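Local structure of cyclic AMP receptor protein (Thermus thermophilus, 4EV0) at residues F139-R143 / R182-L187; A147-L151 / L208-F213; P160-R165 / G198-V202. The protein activates transcription from several promoters in a cAMP-dependent manner, binding DNA as a homodimer that carries winged helix-turn-helix domains. All coordinates share one frame; numbering follows the deposited sequence.

In the fold
All three contacts belong to the C-terminal DNA-binding domain, well away from the cAMP site. Their first segments come first along the chain (139-143, 147-151, 160-165), followed by the second segments in the order contact 1 (182-187), contact 3 (198-202), contact 2 (208-213). Contact 3 thus falls wholly between the two halves of contact 2. Helix 139-154 serves both contacts 1 and 2, whose centres are about 11 Å apart; contact 3, in the three-stranded sheet, is centred about 16 Å from contact 1 and 15 Å from contact 2. Leu150 joins them physically, touching Leu184, Leu187 and Val200, so helix-turn-helix, wing and C-terminal helix 205-212 share one apolar interior.

Contact 1. Residues F139-R143 / R182-L187; sequences FEEAR and RVLHAL
Phe139 meets helix 177-189 through its ring, and apolar contacts carry most of the interface. The ring's CZ lies 4.0 Å from Ala186 CB, which sits at the ring edge and in its plane. Placing CG anti to the backbone N (chi1 171°) carries the phenyl across to this helix. Val183 is the other apolar anchor: its CG1 rests 4.0 Å from Arg143 CA, against the backbone, while its CG2 comes within 4.3 Å of Ala142 CB. Helix 139-154 opens the DNA-binding domain, and helix 177-189 is the second helix of the predicted helix-turn-helix, the position of the recognition helix in this family. The short segments cross at -76° with axes 10.2 Å apart, and no hydrogen bond links them.

The two arginines contribute through their guanidinium groups. Arg182, bent at its third torsion (chi3 57°), turns so that Phe139 CD1 lies over one face of its guanidinium, 3.8 Å from Arg182 NH2; the two planes are inclined, so this is no parallel stack. Arg143 NE passes 4.2 Å from Leu187 CD2, while its NH2 forms a salt bridge with Glu190 and a hydrogen bond with the Ala216 carbonyl.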
loop_
_atom_site.group_PDB
_atom_site.type_symbol
_atom_site.label_atom_id
_atom_site.label_comp_id
_atom_site.label_asym_id
_atom_site.label_seq_id
_atom_site.Cartn_x
_atom_site.Cartn_y
_atom_site.Cartn_z
ATOM N N PHE B 139 -7.543 -13.558 9.070
ATOM C CA PHE B 139 -7.379 -14.140 10.392
ATOM C C PHE B 139 -6.932 -15.586 10.277
ATOM O O PHE B 139 -6.041 -16.036 10.999
ATOM C CB PHE B 139 -8.675 -14.081 11.194
ATOM C CG PHE B 139 -8.611 -14.850 12.488
ATOM C CD1 PHE B 139 -8.134 -14.251 13.641
ATOM C CD2 PHE B 139 -9.016 -16.181 12.547
ATOM C CE1 PHE B 139 -8.071 -14.958 14.828
ATOM C CE2 PHE B 139 -8.951 -16.897 13.733
ATOM C CZ PHE B 139 -8.483 -16.284 14.870
ATOM N N GLU B 140 -7.566 -16.307 9.367
ATOM C CA GLU B 140 -7.307 -17.723 9.184
ATOM C C GLU B 140 -5.831 -18.047 8.913
ATOM O O GLU B 140 -5.250 -18.927 9.558
ATOM C CB GLU B 140 -8.178 -18.246 8.045
ATOM C CG GLU B 140 -7.835 -19.650 7.580
ATOM C CD GLU B 140 -8.409 -19.966 6.197
ATOM O OE1 GLU B 140 -8.611 -19.015 5.392
ATOM O OE2 GLU B 140 -8.655 -21.166 5.917
ATOM N N GLU B 141 -5.238 -17.345 7.950
ATOM C CA GLU B 141 -3.835 -17.548 7.612
ATOM C C GLU B 141 -2.905 -17.039 8.733
ATOM O O GLU B 141 -1.855 -17.645 9.015
ATOM C CB GLU B 141 -3.501 -16.847 6.309
ATOM C CG GLU B 141 -4.211 -17.396 5.101
ATOM C CD GLU B 141 -4.200 -16.417 3.936
ATOM O OE1 GLU B 141 -3.564 -16.736 2.909
ATOM O OE2 GLU B 141 -4.815 -15.332 4.062
ATOM N N ALA B 142 -3.303 -15.942 9.371
ATOM C CA ALA B 142 -2.598 -15.468 10.550
ATOM C C ALA B 142 -2.522 -16.595 11.598
ATOM O O ALA B 142 -1.478 -16.829 12.186
ATOM C CB ALA B 142 -3.272 -14.201 11.116
ATOM N N ARG B 143 -3.623 -17.315 11.777
ATOM C CA ARG B 143 -3.702 -18.406 12.743
ATOM C C ARG B 143 -2.677 -19.514 12.453
ATOM O O ARG B 143 -1.901 -19.891 13.329
ATOM C CB ARG B 143 -5.128 -18.959 12.756
ATOM C CG ARG B 143 -5.374 -20.035 13.769
ATOM C CD ARG B 143 -6.870 -20.152 14.066
ATOM N NE ARG B 143 -7.161 -21.352 14.845
ATOM C CZ ARG B 143 -7.399 -22.541 14.299
ATOM N NH1 ARG B 143 -7.398 -22.669 12.972
ATOM N NH2 ARG B 143 -7.647 -23.594 15.075
ATOM N N ARG B 182 -4.524 -11.596 19.208
ATOM C CA ARG B 182 -5.821 -12.084 18.754
ATOM C C ARG B 182 -5.792 -13.595 18.534
ATOM O O ARG B 182 -6.684 -14.312 18.976
ATOM C CB ARG B 182 -6.241 -11.380 17.465
ATOM C CG ARG B 182 -6.594 -9.909 17.630
ATOM C CD ARG B 182 -7.038 -9.300 16.288
ATOM N NE ARG B 182 -8.177 -10.018 15.705
ATOM C CZ ARG B 182 -8.489 -10.012 14.410
ATOM N NH1 ARG B 182 -7.735 -9.329 13.551
ATOM N NH2 ARG B 182 -9.547 -10.694 13.970
ATOM N N VAL B 183 -4.757 -14.065 17.849
ATOM C CA VAL B 183 -4.601 -15.489 17.580
ATOM C C VAL B 183 -4.372 -16.308 18.846
ATOM O O VAL B 183 -4.976 -17.367 19.029
ATOM C CB VAL B 183 -3.444 -15.762 16.594
ATOM C CG1 VAL B 183 -3.122 -17.263 16.548
ATOM C CG2 VAL B 183 -3.799 -15.238 15.211
ATOM N N LEU B 184 -3.506 -15.811 19.725
ATOM C CA LEU B 184 -3.230 -16.490 20.985
ATOM C C LEU B 184 -4.467 -16.592 21.864
ATOM O O LEU B 184 -4.673 -17.601 22.538
ATOM C CB LEU B 184 -2.104 -15.787 21.734
ATOM C CG LEU B 184 -0.710 -16.071 21.188
ATOM C CD1 LEU B 184 0.320 -15.229 21.924
ATOM C CD2 LEU B 184 -0.410 -17.573 21.322
ATOM N N HIS B 185 -5.304 -15.564 21.855
ATOM C CA HIS B 185 -6.526 -15.638 22.641
ATOM C C HIS B 185 -7.499 -16.682 22.081
ATOM O O HIS B 185 -8.117 -17.426 22.842
ATOM C CB HIS B 185 -7.146 -14.255 22.846
ATOM C CG HIS B 185 -6.396 -13.421 23.843
ATOM N ND1 HIS B 185 -6.353 -13.733 25.189
ATOM C CD2 HIS B 185 -5.628 -12.315 23.690
ATOM C CE1 HIS B 185 -5.609 -12.842 25.822
ATOM N NE2 HIS B 185 -5.156 -11.972 24.936
ATOM N N ALA B 186 -7.587 -16.768 20.755
ATOM C CA ALA B 186 -8.357 -17.836 20.111
ATOM C C ALA B 186 -7.762 -19.231 20.379
ATOM O O ALA B 186 -8.501 -20.183 20.639
ATOM C CB ALA B 186 -8.495 -17.583 18.622
ATOM N N LEU B 187 -6.434 -19.347 20.331
ATOM C CA LEU B 187 -5.764 -20.619 20.633
ATOM C C LEU B 187 -5.956 -21.051 22.082
ATOM O O LEU B 187 -6.025 -22.245 22.367
ATOM C CB LEU B 187 -4.272 -20.556 20.300
ATOM C CG LEU B 187 -3.925 -20.551 18.809
ATOM C CD1 LEU B 187 -2.421 -20.449 18.562
ATOM C CD2 LEU B 187 -4.507 -21.795 18.119
#

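Contact 2. Residues A147-L151 / L208-F213; sequences AYALL and LEEIAF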
loop_
_atom_site.group_PDB
_atom_site.type_symbol
_atom_site.label_atom_id
_atom_site.label_comp_id
_atom_site.label_asym_id
_atom_site.label_seq_id
_atom_site.Cartn_x
_atom_site.Cartn_y
_atom_site.Cartn_z
ATOM N N ALA B 147 0.633 -20.344 14.756
ATOM C CA ALA B 147 0.777 -21.716 15.220
ATOM C C ALA B 147 2.139 -22.249 14.788
ATOM O O ALA B 147 2.869 -22.808 15.596
ATOM C CB ALA B 147 -0.346 -22.590 14.681
ATOM N N TYR B 148 2.497 -22.037 13.526
ATOM C CA TYR B 148 3.780 -22.497 12.993
ATOM C C TYR B 148 4.966 -21.895 13.741
ATOM O O TYR B 148 5.946 -22.592 14.024
ATOM C CB TYR B 148 3.879 -22.118 11.526
ATOM C CG TYR B 148 5.176 -22.487 10.825
ATOM C CD1 TYR B 148 5.524 -23.819 10.606
ATOM C CD2 TYR B 148 6.029 -21.491 10.336
ATOM C CE1 TYR B 148 6.697 -24.155 9.938
ATOM C CE2 TYR B 148 7.195 -21.811 9.666
ATOM C CZ TYR B 148 7.525 -23.143 9.462
ATOM O OH TYR B 148 8.693 -23.452 8.788
ATOM N N ALA B 149 4.883 -20.600 14.044
ATOM C CA ALA B 149 5.895 -19.946 14.862
ATOM C C ALA B 149 6.087 -20.672 16.213
ATOM O O ALA B 149 7.215 -20.949 16.638
ATOM C CB ALA B 149 5.519 -18.480 15.093
ATOM N N LEU B 150 4.977 -20.962 16.887
ATOM C CA LEU B 150 4.992 -21.689 18.150
ATOM C C LEU B 150 5.584 -23.085 17.952
ATOM O O LEU B 150 6.376 -23.561 18.767
ATOM C CB LEU B 150 3.564 -21.815 18.675
ATOM C CG LEU B 150 2.942 -20.557 19.263
ATOM C CD1 LEU B 150 1.461 -20.772 19.590
ATOM C CD2 LEU B 150 3.738 -20.144 20.491
ATOM N N LEU B 151 5.176 -23.734 16.868
ATOM C CA LEU B 151 5.738 -25.022 16.485
ATOM C C LEU B 151 7.264 -24.934 16.432
ATOM O O LEU B 151 7.966 -25.800 16.965
ATOM C CB LEU B 151 5.204 -25.419 15.118
ATOM C CG LEU B 151 4.926 -26.882 14.848
ATOM C CD1 LEU B 151 4.100 -26.951 13.587
ATOM C CD2 LEU B 151 6.224 -27.668 14.688
ATOM N N LEU B 208 -1.757 -28.363 17.700
ATOM C CA LEU B 208 -1.085 -27.162 17.240
ATOM C C LEU B 208 -0.478 -27.413 15.863
ATOM O O LEU B 208 -0.685 -26.630 14.937
ATOM C CB LEU B 208 0.005 -26.747 18.228
ATOM C CG LEU B 208 0.777 -25.502 17.818
ATOM C CD1 LEU B 208 -0.068 -24.250 18.081
ATOM C CD2 LEU B 208 2.141 -25.404 18.532
ATOM N N GLU B 209 0.254 -28.518 15.735
ATOM C CA GLU B 209 0.904 -28.874 14.482
ATOM C C GLU B 209 -0.152 -29.024 13.396
ATOM O O GLU B 209 0.054 -28.639 12.248
ATOM C CB GLU B 209 1.707 -30.167 14.645
ATOM C CG GLU B 209 2.734 -30.424 13.537
ATOM C CD GLU B 209 3.757 -31.503 13.907
ATOM O OE1 GLU B 209 3.400 -32.443 14.661
ATOM O OE2 GLU B 209 4.919 -31.405 13.447
ATOM N N GLU B 210 -1.304 -29.557 13.774
ATOM C CA GLU B 210 -2.416 -29.666 12.839
ATOM C C GLU B 210 -2.875 -28.286 12.394
ATOM O O GLU B 210 -3.126 -28.058 11.215
ATOM C CB GLU B 210 -3.591 -30.441 13.456
ATOM C CG GLU B 210 -3.349 -31.935 13.644
ATOM C CD GLU B 210 -4.646 -32.718 13.861
ATOM O OE1 GLU B 210 -5.668 -32.101 14.241
ATOM O OE2 GLU B 210 -4.645 -33.952 13.643
ATOM N N ILE B 211 -2.991 -27.370 13.349
ATOM C CA ILE B 211 -3.433 -26.012 13.049
ATOM C C ILE B 211 -2.415 -25.270 12.174
ATOM O O ILE B 211 -2.810 -24.538 11.263
ATOM C CB ILE B 211 -3.754 -25.200 14.340
ATOM C CG1 ILE B 211 -4.955 -25.816 15.064
ATOM C CG2 ILE B 211 -4.066 -23.744 13.997
ATOM C CD1 ILE B 211 -5.206 -25.247 16.444
ATOM N N ALA B 212 -1.119 -25.478 12.437
ATOM C CA ALA B 212 -0.063 -24.820 11.662
ATOM C C ALA B 212 -0.156 -25.193 10.182
ATOM O O ALA B 212 0.023 -24.352 9.295
ATOM C CB ALA B 212 1.311 -25.160 12.205
ATOM N N PHE B 213 -0.459 -26.458 9.921
ATOM C CA PHE B 213 -0.500 -26.942 8.551
ATOM C C PHE B 213 -1.895 -26.947 7.983
ATOM O O PHE B 213 -2.140 -27.534 6.933
ATOM C CB PHE B 213 0.163 -28.306 8.445
ATOM C CG PHE B 213 1.607 -28.257 8.777
ATOM C CD1 PHE B 213 2.487 -27.560 7.953
ATOM C CD2 PHE B 213 2.091 -28.832 9.937
ATOM C CE1 PHE B 213 3.840 -27.489 8.253
ATOM C CE2 PHE B 213 3.443 -28.762 10.247
ATOM C CZ PHE B 213 4.320 -28.086 9.403
#
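The first torsion of Leu208 (chi1 179°) extends the chain away from its own N and spreads its two methyls along helix 139-154: CD1 lies 3.8 Å from Ala147 CB, and CD2 is 3.9 Å from Leu150 CB. The side chains of Leu150 and Leu208 cross at about a right angle. Leu151 has a less regular first torsion (chi1 -144°) and sends CD1 to a meeting point of three groups, 3.6 Å from Ala212 CB, 3.7 Å from Glu209 CG and 3.9 Å from Phe213 CE2.

Small residues permit a close approach. Ala147 CB stands 3.7 Å from Ala212 N, and Ala212 CB is 3.6 Å from Tyr148 N, so methyl groups rest directly on the opposing backbone. The segment axes are correspondingly only 8.4 Å apart, crossing at -131°. These helices are the first and last of the winged helix-turn-helix domain, and the C-terminal one closes over helix 139-154 after the wing. An alanine in place of Leu208 lacks both methyls and would probably open a gap beside Ala147 and Leu150, with Leu150 CB losing its neighbour across the contact.

Tyr148 and Phe213 also take part in the dimer interface. The Tyr148 hydroxyl hydrogen-bonds Glu209 of the second subunit, and its ring stacks on Phe213 of that subunit, while Phe213 here makes a cation-pi contact with Arg155 of the second subunit.

Contact 3. Residues P160-R165 / G198-V202; sequences PLFQIR and GTVEV. With SO4 (sulfate ion), chain I.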
loop_
_atom_site.group_PDB
_atom_site.type_symbol
_atom_site.label_atom_id
_atom_site.label_comp_id
_atom_site.label_asym_id
_atom_site.label_seq_id
_atom_site.Cartn_x
_atom_site.Cartn_y
_atom_site.Cartn_z
ATOM N N PRO B 160 7.349 -27.276 26.939
ATOM C CA PRO B 160 6.483 -26.518 26.027
ATOM C C PRO B 160 6.108 -25.171 26.650
ATOM O O PRO B 160 5.189 -24.503 26.170
ATOM C CB PRO B 160 5.240 -27.395 25.925
ATOM C CG PRO B 160 5.150 -28.053 27.291
ATOM C CD PRO B 160 6.580 -28.225 27.775
ATOM N N LEU B 161 6.792 -24.788 27.721
ATOM C CA LEU B 161 6.532 -23.497 28.338
ATOM C C LEU B 161 7.562 -22.484 27.858
ATOM O O LEU B 161 8.766 -22.728 27.940
ATOM C CB LEU B 161 6.571 -23.600 29.861
ATOM C CG LEU B 161 6.342 -22.269 30.584
ATOM C CD1 LEU B 161 4.917 -21.761 30.342
ATOM C CD2 LEU B 161 6.642 -22.396 32.074
ATOM N N PHE B 162 7.102 -21.347 27.349
ATOM C CA PHE B 162 8.042 -20.371 26.812
ATOM C C PHE B 162 7.941 -18.997 27.453
ATOM O O PHE B 162 6.856 -18.443 27.635
ATOM C CB PHE B 162 7.915 -20.256 25.295
ATOM C CG PHE B 162 8.008 -21.566 24.589
ATOM C CD1 PHE B 162 9.185 -22.301 24.623
ATOM C CD2 PHE B 162 6.918 -22.077 23.897
ATOM C CE1 PHE B 162 9.273 -23.531 23.981
ATOM C CE2 PHE B 162 7.000 -23.299 23.254
ATOM C CZ PHE B 162 8.176 -24.028 23.295
ATOM N N GLN B 163 9.101 -18.464 27.805
ATOM C CA GLN B 163 9.217 -17.071 28.176
ATOM C C GLN B 163 9.264 -16.323 26.853
ATOM O O GLN B 163 10.286 -16.335 26.158
ATOM C CB GLN B 163 10.506 -16.853 28.975
ATOM C CG GLN B 163 10.526 -15.590 29.804
ATOM C CD GLN B 163 10.517 -15.881 31.287
ATOM O OE1 GLN B 163 10.300 -17.026 31.702
ATOM N NE2 GLN B 163 10.754 -14.849 32.100
ATOM N N ILE B 164 8.152 -15.705 26.474
ATOM C CA ILE B 164 8.111 -15.032 25.184
ATOM C C ILE B 164 7.032 -13.953 25.107
ATOM O O ILE B 164 5.905 -14.147 25.569
ATOM C CB ILE B 164 8.044 -16.052 24.000
ATOM C CG1 ILE B 164 8.343 -15.345 22.675
ATOM C CG2 ILE B 164 6.711 -16.840 23.973
ATOM C CD1 ILE B 164 8.793 -16.290 21.586
ATOM N N ARG B 165 7.394 -12.800 24.554
ATOM C CA ARG B 165 6.459 -11.693 24.425
ATOM C C ARG B 165 5.660 -11.861 23.133
ATOM O O ARG B 165 6.133 -12.504 22.179
ATOM C CB ARG B 165 7.215 -10.360 24.434
ATOM C CG ARG B 165 7.937 -10.042 25.753
ATOM C CD ARG B 165 6.930 -9.805 26.857
ATOM N NE ARG B 165 7.542 -9.731 28.173
ATOM C CZ ARG B 165 6.864 -9.461 29.286
ATOM N NH1 ARG B 165 5.560 -9.229 29.231
ATOM N NH2 ARG B 165 7.489 -9.407 30.460
ATOM N N GLY B 198 3.931 -12.835 30.333
ATOM C CA GLY B 198 5.139 -13.109 29.574
ATOM C C GLY B 198 5.398 -14.569 29.210
ATOM O O GLY B 198 6.551 -14.924 28.935
ATOM N N THR B 199 4.352 -15.411 29.190
ATOM C CA THR B 199 4.514 -16.831 28.866
ATOM C C THR B 199 3.409 -17.429 27.983
ATOM O O THR B 199 2.211 -17.099 28.101
ATOM C CB THR B 199 4.621 -17.738 30.134
ATOM O OG1 THR B 199 3.389 -17.700 30.864
ATOM C CG2 THR B 199 5.795 -17.343 31.046
ATOM N N VAL B 200 3.826 -18.336 27.106
ATOM C CA VAL B 200 2.902 -19.131 26.340
ATOM C C VAL B 200 3.245 -20.600 26.546
ATOM O O VAL B 200 4.369 -21.028 26.276
ATOM C CB VAL B 200 2.965 -18.800 24.838
ATOM C CG1 VAL B 200 1.914 -19.610 24.079
ATOM C CG2 VAL B 200 2.760 -17.307 24.610
ATOM N N GLU B 201 2.282 -21.366 27.041
ATOM C CA GLU B 201 2.465 -22.796 27.219
ATOM C C GLU B 201 1.592 -23.573 26.229
ATOM O O GLU B 201 0.374 -23.402 26.183
ATOM C CB GLU B 201 2.140 -23.196 28.658
ATOM C CG GLU B 201 1.844 -24.690 28.855
ATOM C CD GLU B 201 1.656 -25.075 30.327
ATOM O OE1 GLU B 201 1.491 -24.170 31.181
ATOM O OE2 GLU B 201 1.679 -26.291 30.629
ATOM N N VAL B 202 2.233 -24.411 25.424
ATOM C CA VAL B 202 1.536 -25.292 24.503
ATOM C C VAL B 202 0.990 -26.493 25.282
ATOM O O VAL B 202 1.719 -27.109 26.064
ATOM C CB VAL B 202 2.495 -25.760 23.396
ATOM C CG1 VAL B 202 1.794 -26.714 22.404
ATOM C CG2 VAL B 202 3.100 -24.542 22.695
HETATM S S SO4 I . 2.928 -9.871 26.025
HETATM O O1 SO4 I . 3.506 -8.884 26.941
HETATM O O2 SO4 I . 3.861 -10.101 24.929
HETATM O O3 SO4 I . 2.704 -11.123 26.741
HETATM O O4 SO4 I . 1.666 -9.368 25.474
#
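The winged part of the DNA-binding domain is a small antiparallel sheet, and here its edge strand 161-163 pairs with the central strand 199-202. Phe162 and Val200 form the hydrogen-bonded pair: Phe162 N donates to Val200 O at 3.0 Å, and Val200 N returns a bond of 3.1 Å to Phe162 O, lying in the carbonyl plane. The pairing runs on at both ends, with Val202 N to Pro160 O at 3.1 Å and Ile164 N to Gly198 O at 3.0 Å, the latter donor 40° above the carbonyl plane.

On one face Phe162 presents its ring edge to Val202, CE2 to CG2 at 4.1 Å, and Leu153 of helix 139-154 packs on it. On the other, the first torsion of Leu161 (chi1 178°) swings the chain beside its own carbonyl carbon and lets CD1 reach to 3.6 Å from Glu201 CB. The acid's own charge is paired with Arg203.

The Arg165 guanidinium lays one face over Gly198 CA, and its NH1 donates to O1 of a sulfate at 3.1 Å (157°). That ion probably came from the crystallisation liquor, but its binding is consistent with an anion site at Arg165, where helix 166-173 begins.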